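Local coordinates for protein amphinase-2 (Rana pipiens, PDB 2P7S) that cleaves polymeric RNA and pyrimidine-containing dinucleotides as a secreted, cytotoxic ribonuclease of the pancreatic ribonuclease family, at residues A[8-16]-A[32-40]; A[66-77]-A[89-100]. One frame throughout, in Å; residues are numbered along the deposited sequence. Where two conformers were deposited one is given.

Interaction 1 (A[8-16]-A[32-40]). With ACT (acetate ion), chain D.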
loop_
_atom_site.group_PDB
_atom_site.type_symbol
_atom_site.label_atom_id
_atom_site.label_comp_id
_atom_site.label_asym_id
_atom_site.label_seq_id
_atom_site.Cartn_x
_atom_site.Cartn_y
_atom_site.Cartn_z
ATOM N N TRP A 8 -9.003 6.722 -4.623
ATOM C CA TRP A 8 -9.043 5.279 -4.380
ATOM C C TRP A 8 -8.255 4.558 -5.473
ATOM O O TRP A 8 -7.449 3.672 -5.187
ATOM C CB TRP A 8 -10.496 4.787 -4.395
ATOM C CG TRP A 8 -10.709 3.275 -4.396
ATOM C CD1 TRP A 8 -11.613 2.584 -5.158
ATOM C CD2 TRP A 8 -10.083 2.298 -3.543
ATOM N NE1 TRP A 8 -11.595 1.249 -4.832
ATOM C CE2 TRP A 8 -10.668 1.045 -3.845
ATOM C CE3 TRP A 8 -9.090 2.359 -2.555
ATOM C CZ2 TRP A 8 -10.293 -0.138 -3.190
ATOM C CZ3 TRP A 8 -8.718 1.178 -1.904
ATOM C CH2 TRP A 8 -9.320 -0.051 -2.228
ATOM N N GLU A 9 -8.496 4.938 -6.726
ATOM C CA GLU A 9 -7.804 4.306 -7.850
ATOM C C GLU A 9 -6.293 4.464 -7.704
ATOM O O GLU A 9 -5.537 3.525 -7.948
ATOM C CB GLU A 9 -8.261 4.911 -9.183
ATOM C CG GLU A 9 -9.695 4.576 -9.581
ATOM C CD GLU A 9 -9.933 3.084 -9.770
ATOM O OE1 GLU A 9 -9.045 2.404 -10.331
ATOM O OE2 GLU A 9 -11.014 2.590 -9.372
ATOM N N LYS A 10 -5.859 5.652 -7.298
ATOM C CA LYS A 10 -4.437 5.908 -7.118
ATOM C C LYS A 10 -3.893 5.051 -5.974
ATOM O O LYS A 10 -2.785 4.518 -6.072
ATOM C CB LYS A 10 -4.192 7.387 -6.818
ATOM C CG LYS A 10 -2.721 7.765 -6.763
ATOM C CD LYS A 10 -2.542 9.209 -6.333
ATOM C CE LYS A 10 -1.073 9.576 -6.228
ATOM N NZ LYS A 10 -0.883 10.967 -5.730
ATOM N N PHE A 11 -4.670 4.920 -4.898
ATOM C CA PHE A 11 -4.251 4.116 -3.752
ATOM C C PHE A 11 -4.079 2.651 -4.153
ATOM O O PHE A 11 -3.084 2.021 -3.790
ATOM C CB PHE A 11 -5.277 4.204 -2.615
ATOM C CG PHE A 11 -4.912 3.386 -1.402
ATOM C CD1 PHE A 11 -4.306 3.979 -0.299
ATOM C CD2 PHE A 11 -5.170 2.019 -1.366
ATOM C CE1 PHE A 11 -3.961 3.216 0.830
ATOM C CE2 PHE A 11 -4.831 1.252 -0.251
ATOM C CZ PHE A 11 -4.224 1.852 0.850
ATOM N N LYS A 12 -5.054 2.107 -4.885
ATOM C CA LYS A 12 -4.991 0.710 -5.324
ATOM C C LYS A 12 -3.765 0.461 -6.197
ATOM O O LYS A 12 -3.061 -0.536 -6.036
ATOM C CB LYS A 12 -6.240 0.325 -6.130
ATOM C CG LYS A 12 -7.500 0.088 -5.310
ATOM C CD LYS A 12 -8.642 -0.438 -6.186
ATOM C CE LYS A 12 -9.100 0.608 -7.193
ATOM N NZ LYS A 12 -10.169 0.090 -8.104
ATOM N N THR A 13 -3.529 1.375 -7.131
ATOM C CA THR A 13 -2.412 1.260 -8.058
ATOM C C THR A 13 -1.076 1.301 -7.324
ATOM O O THR A 13 -0.196 0.478 -7.563
ATOM C CB THR A 13 -2.448 2.406 -9.114
ATOM O OG1 THR A 13 -3.609 2.259 -9.946
ATOM C CG2 THR A 13 -1.204 2.367 -9.998
ATOM N N LYS A 14 -0.946 2.255 -6.413
ATOM C CA LYS A 14 0.281 2.426 -5.664
ATOM C C LYS A 14 0.529 1.430 -4.527
ATOM O O LYS A 14 1.679 1.098 -4.247
ATOM C CB LYS A 14 0.337 3.849 -5.096
ATOM C CG LYS A 14 1.676 4.203 -4.466
ATOM C CD LYS A 14 1.743 5.665 -4.036
ATOM C CE LYS A 14 3.148 6.009 -3.567
ATOM N NZ LYS A 14 3.237 7.398 -3.056
ATOM N N HIS A 15 -0.533 0.940 -3.894
ATOM C CA HIS A 15 -0.373 0.054 -2.742
ATOM C C HIS A 15 -0.935 -1.352 -2.751
ATOM O O HIS A 15 -0.573 -2.148 -1.886
ATOM C CB HIS A 15 -0.927 0.751 -1.497
ATOM C CG HIS A 15 -0.222 2.021 -1.162
ATOM N ND1 HIS A 15 1.067 2.040 -0.684
ATOM C CD2 HIS A 15 -0.611 3.314 -1.261
ATOM C CE1 HIS A 15 1.445 3.292 -0.502
ATOM N NE2 HIS A 15 0.447 4.086 -0.845
ATOM N N ILE A 16 -1.827 -1.676 -3.677
ATOM C CA ILE A 16 -2.383 -3.018 -3.660
ATOM C C ILE A 16 -1.848 -3.889 -4.785
ATOM O O ILE A 16 -1.815 -3.481 -5.948
ATOM C CB ILE A 16 -3.924 -2.985 -3.707
ATOM C CG1 ILE A 16 -4.451 -2.086 -2.581
ATOM C CG2 ILE A 16 -4.472 -4.398 -3.523
ATOM C CD1 ILE A 16 -5.961 -2.087 -2.422
ATOM N N ASP A 32 8.201 0.493 -12.144
ATOM C CA ASP A 32 7.186 0.187 -13.141
ATOM C C ASP A 32 6.192 1.344 -13.213
ATOM O O ASP A 32 5.409 1.560 -12.283
ATOM C CB ASP A 32 6.455 -1.099 -12.751
ATOM C CG ASP A 32 5.541 -1.608 -13.848
ATOM O OD1 ASP A 32 5.129 -0.797 -14.704
ATOM O OD2 ASP A 32 5.229 -2.817 -13.842
ATOM N N PRO A 33 6.208 2.106 -14.318
ATOM C CA PRO A 33 5.275 3.233 -14.442
ATOM C C PRO A 33 3.804 2.854 -14.274
ATOM O O PRO A 33 2.968 3.710 -13.992
ATOM C CB PRO A 33 5.590 3.797 -15.833
ATOM C CG PRO A 33 6.158 2.627 -16.573
ATOM C CD PRO A 33 7.027 1.962 -15.535
ATOM N N ALA A 34 3.489 1.573 -14.426
ATOM C CA ALA A 34 2.109 1.121 -14.282
ATOM C C ALA A 34 1.644 1.170 -12.827
ATOM O O ALA A 34 0.443 1.226 -12.551
ATOM C CB ALA A 34 1.965 -0.296 -14.812
ATOM N N TYR A 35 2.594 1.156 -11.898
ATOM C CA TYR A 35 2.249 1.164 -10.482
ATOM C C TYR A 35 2.888 2.290 -9.681
ATOM O O TYR A 35 2.880 2.265 -8.451
ATOM C CB TYR A 35 2.628 -0.184 -9.861
ATOM C CG TYR A 35 1.983 -1.367 -10.550
ATOM C CD1 TYR A 35 2.733 -2.237 -11.344
ATOM C CD2 TYR A 35 0.617 -1.616 -10.411
ATOM C CE1 TYR A 35 2.139 -3.325 -11.976
ATOM C CE2 TYR A 35 0.013 -2.700 -11.038
ATOM C CZ TYR A 35 0.779 -3.551 -11.818
ATOM O OH TYR A 35 0.176 -4.632 -12.426
ATOM N N THR A 36 3.424 3.290 -10.369
ATOM C CA THR A 36 4.084 4.389 -9.679
ATOM C C THR A 36 3.534 5.763 -10.029
ATOM O O THR A 36 4.198 6.553 -10.704
ATOM C CB THR A 36 5.600 4.365 -9.950
ATOM O OG1 THR A 36 5.835 4.225 -11.358
ATOM C CG2 THR A 36 6.246 3.204 -9.212
ATOM N N PRO A 37 2.313 6.069 -9.551
ATOM C CA PRO A 37 1.613 7.339 -9.779
ATOM C C PRO A 37 2.434 8.558 -9.367
ATOM O O PRO A 37 2.442 9.571 -10.064
ATOM C CB PRO A 37 0.349 7.194 -8.929
ATOM C CG PRO A 37 0.086 5.727 -8.967
ATOM C CD PRO A 37 1.474 5.158 -8.751
ATOM N N ASP A 38 3.121 8.461 -8.234
ATOM C CA ASP A 38 3.927 9.577 -7.755
ATOM C C ASP A 38 5.347 9.585 -8.328
ATOM O O ASP A 38 6.192 10.361 -7.885
ATOM C CB ASP A 38 3.968 9.575 -6.222
ATOM C CG ASP A 38 2.595 9.812 -5.602
ATOM O OD1 ASP A 38 1.953 10.828 -5.946
ATOM O OD2 ASP A 38 2.155 8.988 -4.775
ATOM N N GLY A 39 5.596 8.729 -9.318
ATOM C CA GLY A 39 6.911 8.657 -9.935
ATOM C C GLY A 39 7.663 7.379 -9.604
ATOM O O GLY A 39 7.400 6.746 -8.583
ATOM N N GLN A 40 8.598 6.994 -10.470
ATOM C CA GLN A 40 9.388 5.786 -10.245
ATOM C C GLN A 40 10.631 6.056 -9.402
ATOM O O GLN A 40 11.053 7.199 -9.237
ATOM C CB GLN A 40 9.827 5.160 -11.575
ATOM C CG GLN A 40 8.704 4.550 -12.399
ATOM C CD GLN A 40 8.228 5.464 -13.506
ATOM O OE1 GLN A 40 8.986 5.797 -14.419
ATOM N NE2 GLN A 40 6.967 5.878 -13.434
HETATM C C ACT D . -1.116 7.352 -1.220
HETATM O O ACT D . -0.873 8.574 -1.321
HETATM O OXT ACT D . -0.794 6.531 -0.240
HETATM C CH3 ACT D . -1.882 6.729 -2.379
HETATM O O HOH W 1 4.108 2.067 -5.984
#
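Ala34 meets the helix through its carbonyl: the methyl CG2 of Thr13 lies 3.2 Å from Ala34 O, within the Asp32–Tyr35 type I turn, whose start is tied by an Asx turn from Asp32 OD1 to the backbone N of Ala34. The hydroxyl of Thr13 looks the other way, because with chi1 at -66° OG1 sits beside the backbone N and bonds back to Glu9 O, while CG2 is left to face the loop. Tyr35 brings the edge of its ring to the helix, CD2 standing 3.6 Å from Thr13 O and near the ring plane. Its own carbonyl is linked to Lys14 O by a water that donates to both. Lys14 O also accepts from Asn45 ND2. Pro37 then settles against the aliphatic parts of three side chains: CB on Lys10 CG (3.8 Å), CG on Thr13 CG2 and CD on Lys14 CB. Asp38 carries the charged end of the contact. Both lysines have CG anti to the backbone N and run out extended, Lys10 with chi1 at -174°, so that each side chain crosses that of Asp38 at about a right angle and brings its NZ to the carboxylate. Lys10 NZ forms a salt bridge with OD1 of Asp38 at 2.8 Å on the syn side, and Lys14 NZ forms one with OD2 of Asp38 at 2.6 Å on the anti side, each lying some 20° out of the carboxylate plane. One carboxylate thus joins two lysines one helical turn apart in a salt-bridge network. Next along the helix, His15 donates from NE2 to an acetate oxygen. The loop therefore packs on the exposed flank of the N-terminal helix that carries His15, probably the proton acceptor, as in other members of the pancreatic ribonuclease family.

Interaction 2 (A[66-77]-A[89-100])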
loop_
_atom_site.group_PDB
_atom_site.type_symbol
_atom_site.label_atom_id
_atom_site.label_comp_id
_atom_site.label_asym_id
_atom_site.label_seq_id
_atom_site.Cartn_x
_atom_site.Cartn_y
_atom_site.Cartn_z
ATOM N N VAL A 66 -10.222 10.805 7.666
ATOM C CA VAL A 66 -9.694 10.383 8.956
ATOM C C VAL A 66 -8.851 9.122 8.835
ATOM O O VAL A 66 -9.086 8.292 7.954
ATOM C CB VAL A 66 -10.836 10.088 9.950
ATOM C CG1 VAL A 66 -11.535 11.376 10.338
ATOM C CG2 VAL A 66 -11.827 9.115 9.317
ATOM N N ASN A 67 -7.871 8.979 9.723
ATOM C CA ASN A 67 -7.014 7.800 9.719
ATOM C C ASN A 67 -7.723 6.669 10.445
ATOM O O ASN A 67 -8.357 6.890 11.477
ATOM C CB ASN A 67 -5.677 8.093 10.414
ATOM C CG ASN A 67 -4.773 8.975 9.583
ATOM O OD1 ASN A 67 -5.120 9.364 8.465
ATOM N ND2 ASN A 67 -3.599 9.291 10.119
ATOM N N LYS A 68 -7.615 5.462 9.901
ATOM C CA LYS A 68 -8.242 4.284 10.493
ATOM C C LYS A 68 -7.283 3.096 10.533
ATOM O O LYS A 68 -6.538 2.863 9.583
ATOM C CB LYS A 68 -9.483 3.879 9.684
ATOM C CG LYS A 68 -10.629 4.885 9.705
ATOM C CD LYS A 68 -11.252 4.978 11.092
ATOM C CE LYS A 68 -12.496 5.863 11.083
ATOM N NZ LYS A 68 -13.147 5.913 12.425
ATOM N N SER A 69 -7.308 2.347 11.633
ATOM C CA SER A 69 -6.471 1.155 11.776
ATOM C C SER A 69 -7.300 -0.028 11.284
ATOM O O SER A 69 -8.499 -0.091 11.548
ATOM C CB SER A 69 -6.094 0.911 13.247
ATOM O OG SER A 69 -5.238 1.920 13.753
ATOM N N SER A 70 -6.677 -0.956 10.566
ATOM C CA SER A 70 -7.401 -2.125 10.082
ATOM C C SER A 70 -7.587 -3.084 11.253
ATOM O O SER A 70 -6.747 -3.149 12.147
ATOM C CB SER A 70 -6.622 -2.821 8.960
ATOM O OG SER A 70 -5.393 -3.340 9.436
ATOM N N THR A 71 -8.689 -3.822 11.250
ATOM C CA THR A 71 -8.960 -4.763 12.324
ATOM C C THR A 71 -8.364 -6.124 11.994
ATOM O O THR A 71 -8.253 -6.995 12.857
ATOM C CB THR A 71 -10.480 -4.892 12.579
ATOM O OG1 THR A 71 -11.156 -5.190 11.350
ATOM C CG2 THR A 71 -11.026 -3.592 13.150
ATOM N N GLN A 72 -7.971 -6.296 10.738
ATOM C CA GLN A 72 -7.367 -7.539 10.286
ATOM C C GLN A 72 -5.928 -7.266 9.855
ATOM O O GLN A 72 -5.571 -6.124 9.560
ATOM C CB GLN A 72 -8.169 -8.113 9.117
ATOM C CG GLN A 72 -8.399 -7.127 7.985
ATOM C CD GLN A 72 -9.201 -7.724 6.842
ATOM O OE1 GLN A 72 -8.848 -8.772 6.299
ATOM N NE2 GLN A 72 -10.285 -7.049 6.465
ATOM N N GLN A 73 -5.104 -8.309 9.837
ATOM C CA GLN A 73 -3.706 -8.173 9.435
ATOM C C GLN A 73 -3.555 -8.539 7.961
ATOM O O GLN A 73 -4.286 -9.388 7.449
ATOM C CB GLN A 73 -2.807 -9.102 10.263
ATOM C CG GLN A 73 -2.781 -8.840 11.766
ATOM C CD GLN A 73 -1.731 -9.688 12.478
ATOM O OE1 GLN A 73 -0.529 -9.511 12.271
ATOM N NE2 GLN A 73 -2.182 -10.617 13.315
ATOM N N PHE A 74 -2.606 -7.902 7.281
ATOM C CA PHE A 74 -2.354 -8.192 5.871
ATOM C C PHE A 74 -0.890 -8.549 5.663
ATOM O O PHE A 74 -0.048 -8.247 6.506
ATOM C CB PHE A 74 -2.679 -6.983 4.985
ATOM C CG PHE A 74 -4.109 -6.544 5.051
ATOM C CD1 PHE A 74 -4.567 -5.771 6.115
ATOM C CD2 PHE A 74 -5.003 -6.906 4.051
ATOM C CE1 PHE A 74 -5.897 -5.365 6.178
ATOM C CE2 PHE A 74 -6.335 -6.507 4.105
ATOM C CZ PHE A 74 -6.781 -5.735 5.170
ATOM N N THR A 75 -0.598 -9.199 4.540
ATOM C CA THR A 75 0.771 -9.559 4.182
ATOM C C THR A 75 1.305 -8.309 3.491
ATOM O O THR A 75 0.727 -7.854 2.499
ATOM C CB THR A 75 0.800 -10.739 3.200
ATOM O OG1 THR A 75 0.146 -11.864 3.796
ATOM C CG2 THR A 75 2.234 -11.114 2.858
ATOM N N LEU A 76 2.405 -7.763 4.009
ATOM C CA LEU A 76 2.977 -6.525 3.486
ATOM C C LEU A 76 4.431 -6.566 3.040
ATOM O O LEU A 76 5.295 -7.044 3.771
ATOM C CB LEU A 76 2.869 -5.444 4.554
ATOM C CG LEU A 76 1.504 -5.212 5.192
ATOM C CD1 LEU A 76 1.693 -4.432 6.483
ATOM C CD2 LEU A 76 0.602 -4.465 4.223
ATOM N N THR A 77 4.693 -6.041 1.846
ATOM C CA THR A 77 6.052 -5.958 1.329
ATOM C C THR A 77 6.450 -4.489 1.313
ATOM O O THR A 77 5.768 -3.652 0.722
ATOM C CB THR A 77 6.165 -6.506 -0.097
ATOM O OG1 THR A 77 5.983 -7.923 -0.074
ATOM C CG2 THR A 77 7.530 -6.178 -0.690
ATOM N N GLN A 89 14.304 -5.305 0.475
ATOM C CA GLN A 89 12.927 -5.778 0.533
ATOM C C GLN A 89 12.656 -6.533 1.824
ATOM O O GLN A 89 13.452 -7.382 2.237
ATOM C CB GLN A 89 12.674 -6.696 -0.670
ATOM C CG GLN A 89 11.291 -7.314 -0.773
ATOM C CD GLN A 89 11.068 -8.002 -2.120
ATOM O OE1 GLN A 89 11.667 -7.622 -3.127
ATOM N NE2 GLN A 89 10.186 -8.995 -2.145
ATOM N N SER A 90 11.530 -6.222 2.457
ATOM C CA SER A 90 11.148 -6.892 3.690
ATOM C C SER A 90 9.657 -7.186 3.643
ATOM O O SER A 90 8.877 -6.414 3.093
ATOM C CB SER A 90 11.467 -6.019 4.906
ATOM O OG SER A 90 10.576 -4.932 5.000
ATOM N N ASN A 91 9.272 -8.316 4.212
ATOM C CA ASN A 91 7.877 -8.723 4.242
ATOM C C ASN A 91 7.450 -9.029 5.664
ATOM O O ASN A 91 8.164 -9.713 6.403
ATOM C CB ASN A 91 7.667 -9.965 3.382
ATOM C CG ASN A 91 6.409 -10.718 3.756
ATOM O OD1 ASN A 91 5.298 -10.211 3.608
ATOM N ND2 ASN A 91 6.580 -11.934 4.252
ATOM N N THR A 92 6.283 -8.527 6.042
ATOM C CA THR A 92 5.754 -8.746 7.376
ATOM C C THR A 92 4.242 -8.859 7.293
ATOM O O THR A 92 3.635 -8.506 6.282
ATOM C CB THR A 92 6.072 -7.566 8.313
ATOM O OG1 THR A 92 5.338 -6.412 7.882
ATOM C CG2 THR A 92 7.567 -7.244 8.297
ATOM N N THR A 93 3.642 -9.373 8.355
ATOM C CA THR A 93 2.194 -9.480 8.433
ATOM C C THR A 93 1.895 -8.546 9.588
ATOM O O THR A 93 2.537 -8.622 10.642
ATOM C CB THR A 93 1.731 -10.898 8.788
ATOM O OG1 THR A 93 2.264 -11.265 10.065
ATOM C CG2 THR A 93 2.197 -11.887 7.733
ATOM N N ASN A 94 0.944 -7.646 9.396
ATOM C CA ASN A 94 0.632 -6.689 10.443
ATOM C C ASN A 94 -0.623 -5.942 10.040
ATOM O O ASN A 94 -1.159 -6.153 8.949
ATOM C CB ASN A 94 1.790 -5.696 10.573
ATOM C CG ASN A 94 1.830 -5.006 11.923
ATOM O OD1 ASN A 94 0.851 -5.008 12.670
ATOM N ND2 ASN A 94 2.972 -4.404 12.240
ATOM N N PHE A 95 -1.096 -5.078 10.928
ATOM C CA PHE A 95 -2.266 -4.276 10.631
ATOM C C PHE A 95 -1.680 -3.095 9.873
ATOM O O PHE A 95 -0.454 -2.951 9.791
ATOM C CB PHE A 95 -2.933 -3.762 11.913
ATOM C CG PHE A 95 -3.158 -4.818 12.955
ATOM C CD1 PHE A 95 -2.115 -5.237 13.778
ATOM C CD2 PHE A 95 -4.415 -5.396 13.116
ATOM C CE1 PHE A 95 -2.320 -6.219 14.747
ATOM C CE2 PHE A 95 -4.631 -6.377 14.078
ATOM C CZ PHE A 95 -3.581 -6.789 14.897
ATOM N N ILE A 96 -2.540 -2.257 9.311
ATOM C CA ILE A 96 -2.060 -1.087 8.603
ATOM C C ILE A 96 -2.874 0.116 9.027
ATOM O O ILE A 96 -3.994 -0.016 9.519
ATOM C CB ILE A 96 -2.144 -1.252 7.064
ATOM C CG1 ILE A 96 -3.596 -1.490 6.630
ATOM C CG2 ILE A 96 -1.243 -2.397 6.626
ATOM C CD1 ILE A 96 -3.782 -1.579 5.113
ATOM N N CYS A 97 -2.283 1.289 8.857
ATOM C CA CYS A 97 -2.926 2.540 9.205
ATOM C C CYS A 97 -3.060 3.323 7.912
ATOM O O CYS A 97 -2.065 3.599 7.237
ATOM C CB CYS A 97 -2.073 3.325 10.213
ATOM S SG CYS A 97 -2.748 4.984 10.543
ATOM N N ILE A 98 -4.293 3.668 7.563
ATOM C CA ILE A 98 -4.547 4.402 6.331
ATOM C C ILE A 98 -5.446 5.601 6.577
ATOM O O ILE A 98 -6.094 5.706 7.622
ATOM C CB ILE A 98 -5.246 3.503 5.275
ATOM C CG1 ILE A 98 -6.621 3.076 5.789
ATOM C CG2 ILE A 98 -4.400 2.278 4.975
ATOM C CD1 ILE A 98 -7.411 2.230 4.808
ATOM N N THR A 99 -5.474 6.512 5.616
ATOM C CA THR A 99 -6.346 7.673 5.720
ATOM C C THR A 99 -7.521 7.322 4.829
ATOM O O THR A 99 -7.333 6.844 3.710
ATOM C CB THR A 99 -5.705 8.957 5.167
ATOM O OG1 THR A 99 -4.455 9.192 5.822
ATOM C CG2 THR A 99 -6.628 10.150 5.401
ATOM N N CYS A 100 -8.726 7.540 5.339
ATOM C CA CYS A 100 -9.942 7.265 4.591
ATOM C C CYS A 100 -10.586 8.585 4.216
ATOM O O CYS A 100 -10.418 9.585 4.917
ATOM C CB CYS A 100 -10.958 6.511 5.449
ATOM S SG CYS A 100 -10.529 4.843 6.022
HETATM O O HOH W 2 6.451 -5.011 5.635
#
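Strand 66-69 pairs with 96-100, and strand 74-77 with 89-94, in two antiparallel ladders, the paired strands running at 146° in the first and 160° in the second. Val66–Cys100 and Lys68–Ile98 are hydrogen-bonded pairs in the first ladder, Phe74–Asn94 and Leu76–Thr92 in the second. The register slips by two residues between them, where 70-73 bows out opposite Phe95. Ser70 bridges this break: its N donates to Ile96 O, while OG, set between the backbone N and the carbonyl carbon, accepts from Ile96 N at 3.1 Å and donates to Gln72 O. Beside it, CG of Gln73 sits over the centre of one face of Phe95, 3.8 Å from the ring centroid, a CH-pi contact with the amide and ring planes only 16° apart. Thr71 O approaches the edge of that ring, and Lys113 makes a cation-pi contact with it. An alanine in place of Phe95 would probably leave Gln73 CG and the ammonium group of Lys113 without their aromatic partner and open a gap beside the 70-73 loop. On the face carrying Phe74 and Leu76, CD1 of Leu76 packs at 3.6 Å on CG2 of Ile96, and Ile48 of strand 45-49 touches both. Toward the other end, Thr99 OG1 donates to Asn67 OD1 at 2.7 Å. CG of Lys68 touches SG of Cys100 (3.7 Å), which is bonded to Cys59, and Cys97 is joined to Cys114, as in other frog ribonucleases. A long strand, 86-101, paired successively with 65-69 and 74-83 is characteristic of the curved antiparallel sheet of the pancreatic ribonuclease fold.

In the fold
Interaction 1 closes along the chain before interaction 2 opens, and the two lie on opposite sides of the centre of the molecule, about 17 Å apart between their centres. They meet through the core, where the ring atom CZ of Phe11, on the helix of interaction 1, packs 4.2 Å from CG2 of Ile98 in interaction 2. Both border the probable active site. His15 and His107, probably the proton acceptor and donor, both hydrogen-bond the bound acetate, which probably comes from the crystallisation liquor; the side chain of Lys14 lies about 6 Å from that of His107, and that of Thr99 about 4 Å from the same histidine. Leu76 likewise comes about 4 Å from Thr46, a probable substrate-binding residue, side chain to side chain.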